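Local structure of myroilysin (5CZW) at residues Gly1-Leu5 / Val51-Gly55. The protein is probably a zinc-dependent metalloendopeptidase of the astacin family, captured here in its inactive proenzyme form with the propeptide occupying the zinc site. The protein carries 1 engineered substitution. Residues are numbered along the deposited sequence; the frame is centred on the assembly and turned at random.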
ATOM      1  N   GLY A   1      16.609 -17.275 -10.306  1.00 29.20           N
ATOM      2  CA  GLY A   1      15.733 -16.101  -9.942  1.00 26.89           C
ATOM      3  C   GLY A   1      16.230 -15.452  -8.669  1.00 23.18           C
ATOM      4  O   GLY A   1      17.325 -15.627  -8.316  1.00 21.85           O
ATOM      5  N   LEU A   2      15.366 -14.717  -7.985  1.00 21.51           N
ATOM      6  CA  LEU A   2      15.689 -14.091  -6.735  1.00 18.42           C
ATOM      7  C   LEU A   2      15.771 -15.113  -5.590  1.00 18.81           C
ATOM      8  O   LEU A   2      15.018 -16.036  -5.536  1.00 20.11           O
ATOM      9  CB  LEU A   2      14.597 -13.120  -6.419  1.00 17.84           C
ATOM     10  CG  LEU A   2      14.620 -11.934  -7.376  1.00 18.11           C
ATOM     11  CD1 LEU A   2      13.222 -11.271  -7.437  1.00 17.88           C
ATOM     12  CD2 LEU A   2      15.765 -10.990  -7.030  1.00 18.25           C
ATOM     13  N   LYS A   3      16.674 -14.893  -4.675  1.00 19.90           N
ATOM     14  CA  LYS A   3      16.753 -15.630  -3.434  1.00 22.48           C
ATOM     15  C   LYS A   3      15.439 -15.479  -2.676  1.00 22.21           C
ATOM     16  O   LYS A   3      14.983 -14.342  -2.515  1.00 21.51           O
ATOM     17  CB  LYS A   3      17.886 -14.969  -2.639  1.00 23.81           C
ATOM     18  CG  LYS A   3      18.111 -15.587  -1.265  1.00 32.35           C
ATOM     19  CD  LYS A   3      19.398 -15.098  -0.616  1.00 34.00           C
ATOM     20  CE  LYS A   3      20.625 -15.898  -1.050  1.00 36.18           C
ATOM     21  NZ  LYS A   3      21.673 -15.883   0.017  1.00 40.56           N
ATOM     22  N   GLU A   4      14.854 -16.578  -2.192  1.00 20.43           N
ATOM     23  CA  GLU A   4      13.553 -16.538  -1.502  1.00 22.39           C
ATOM     24  C   GLU A   4      13.658 -15.726  -0.190  1.00 19.44           C
ATOM     25  O   GLU A   4      14.734 -15.666   0.438  1.00 18.48           O
ATOM     26  CB  GLU A   4      13.076 -17.969  -1.173  1.00 27.80           C
ATOM     27  CG  GLU A   4      13.165 -18.912  -2.379  1.00 34.19           C
ATOM     28  CD  GLU A   4      11.996 -19.855  -2.594  1.00 41.97           C
ATOM     29  OE1 GLU A   4      11.291 -20.267  -1.649  1.00 45.22           O
ATOM     30  OE2 GLU A   4      11.813 -20.233  -3.769  1.00 57.97           O
ATOM     31  N   LEU A   5      12.542 -15.098   0.191  1.00 16.30           N
ATOM     32  CA  LEU A   5      12.414 -14.309   1.384  1.00 16.18           C
ATOM     33  C   LEU A   5      12.041 -15.265   2.519  1.00 20.98           C
ATOM     34  O   LEU A   5      11.583 -16.382   2.275  1.00 19.98           O
ATOM     35  CB  LEU A   5      11.330 -13.216   1.239  1.00 17.13           C
ATOM     36  CG  LEU A   5      11.569 -12.256   0.061  1.00 15.90           C
ATOM     37  CD1 LEU A   5      10.442 -11.220   0.031  1.00 17.35           C
ATOM     38  CD2 LEU A   5      12.890 -11.507   0.114  1.00 17.49           C
ATOM     39  N   VAL A  51      13.182  -3.368  -8.481  1.00  8.87           N
ATOM     40  CA  VAL A  51      11.958  -4.006  -7.937  1.00  9.26           C
ATOM     41  C   VAL A  51      12.050  -5.487  -8.173  1.00  9.19           C
ATOM     42  O   VAL A  51      12.295  -5.895  -9.335  1.00  9.39           O
ATOM     43  CB  VAL A  51      10.662  -3.432  -8.582  1.00  9.76           C
ATOM     44  CG1 VAL A  51       9.445  -4.051  -7.894  1.00 10.05           C
ATOM     45  CG2 VAL A  51      10.642  -1.933  -8.452  1.00 10.59           C
ATOM     46  N   GLY A  52      11.780  -6.325  -7.170  1.00  8.98           N
ATOM     47  CA  GLY A  52      11.718  -7.679  -7.451  1.00  9.59           C
ATOM     48  C   GLY A  52      10.351  -8.187  -7.027  1.00  9.14           C
ATOM     49  O   GLY A  52       9.793  -7.750  -6.018  1.00 10.17           O
ATOM     50  N   LEU A  53       9.854  -9.112  -7.788  1.00  8.16           N
ATOM     51  CA  LEU A  53       8.536  -9.742  -7.529  1.00  9.44           C
ATOM     52  C   LEU A  53       8.751 -11.171  -7.033  1.00  9.81           C
ATOM     53  O   LEU A  53       9.460 -12.056  -7.602  1.00 10.34           O
ATOM     54  CB  LEU A  53       7.671  -9.672  -8.806  1.00  9.50           C
ATOM     55  CG  LEU A  53       7.433  -8.288  -9.473  1.00 10.45           C
ATOM     56  CD1 LEU A  53       6.515  -8.363 -10.694  1.00 12.22           C
ATOM     57  CD2 LEU A  53       6.908  -7.268  -8.433  1.00 10.40           C
ATOM     58  N   TYR A  54       8.096 -11.454  -5.931  1.00 10.50           N
ATOM     59  CA  TYR A  54       8.283 -12.729  -5.298  1.00 11.46           C
ATOM     60  C   TYR A  54       6.992 -13.500  -5.270  1.00 11.57           C
ATOM     61  O   TYR A  54       6.087 -13.137  -4.551  1.00 12.59           O
ATOM     62  CB  TYR A  54       8.850 -12.534  -3.866  1.00 11.79           C
ATOM     63  CG  TYR A  54      10.206 -11.923  -3.823  1.00 11.94           C
ATOM     64  CD1 TYR A  54      10.380 -10.565  -4.018  1.00 10.93           C
ATOM     65  CD2 TYR A  54      11.321 -12.678  -3.537  1.00 10.84           C
ATOM     66  CE1 TYR A  54      11.624  -9.961  -3.950  1.00 10.31           C
ATOM     67  CE2 TYR A  54      12.579 -12.082  -3.472  1.00 10.84           C
ATOM     68  CZ  TYR A  54      12.722 -10.765  -3.633  1.00 11.89           C
ATOM     69  OH  TYR A  54      13.976 -10.253  -3.569  1.00 11.55           O
ATOM     70  N   GLY A  55       6.944 -14.585  -6.048  1.00 12.05           N
ATOM     71  CA  GLY A  55       5.680 -15.342  -6.191  1.00 13.22           C
ATOM     72  C   GLY A  55       4.725 -14.673  -7.153  1.00 13.46           C
ATOM     73  O   GLY A  55       5.172 -13.833  -7.978  1.00 13.32           O
TER
HETATM   74  O   HOH W   1      15.979 -11.823  -2.908  1.00 15.76           O
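Gly-52 and Leu-2 meet first along strand residues 51-54: the CD1 methyl of Leu-2 rests 3.9 Å from Gly-52 CA. A CB modelled on Gly-52 would stand only 2.9 Å from that methyl, evidence that the bare backbone makes room for the leucine branch. At Leu-53 the side chain leaves on the other side of the strand, and the carbonyl O lies 3.8 Å from the same Leu-2 CD1. Tyr-54 carries most of the contact, since its ring lies between two leucines. Leu-2 CD1 approaches one face 20° off the ring normal, displaced toward the rim, while Leu-5 CD1 covers the opposite face almost centrally, 3.9 Å from the centroid and 10° off the normal. Both are CH-pi contacts. On the latter face Leu-5 CG packs against Tyr-54 CD2, and Leu-5 CD2 against Tyr-54 CE2 and CZ; Leu-2 CB stands past the ring rim, 3.7 Å from Tyr-54 CE2. With CG anti to its carbonyl carbon (chi1 -64°), Tyr-54 sends the ring out between these side chains. At the ring edge, in plane, Lys-3 O comes within 3.4 Å of Tyr-54 CE2. A water in the same plane donates to Lys-3 O (2.7 Å). It is also hydrogen-bonded to Tyr-54 OH (2.6 Å), linking the segments. With Tyr-54 replaced by an alanine, a gap would probably open between Leu-2 and Leu-5 and the water would lose its hydroxyl partner. This surface contact, away from the zinc site, lays the N-terminal end of the chain, probably part of the propeptide, against strand 48-54, which runs between parallel strands 78-81 and 89-92; Leu-2 and Tyr-54 also touch Pro-87, Leu-5 reaches Thr-92 of strand 89-92, and Arg-61 of helix 58-63 hydrogen-bonds to Gly-55 O.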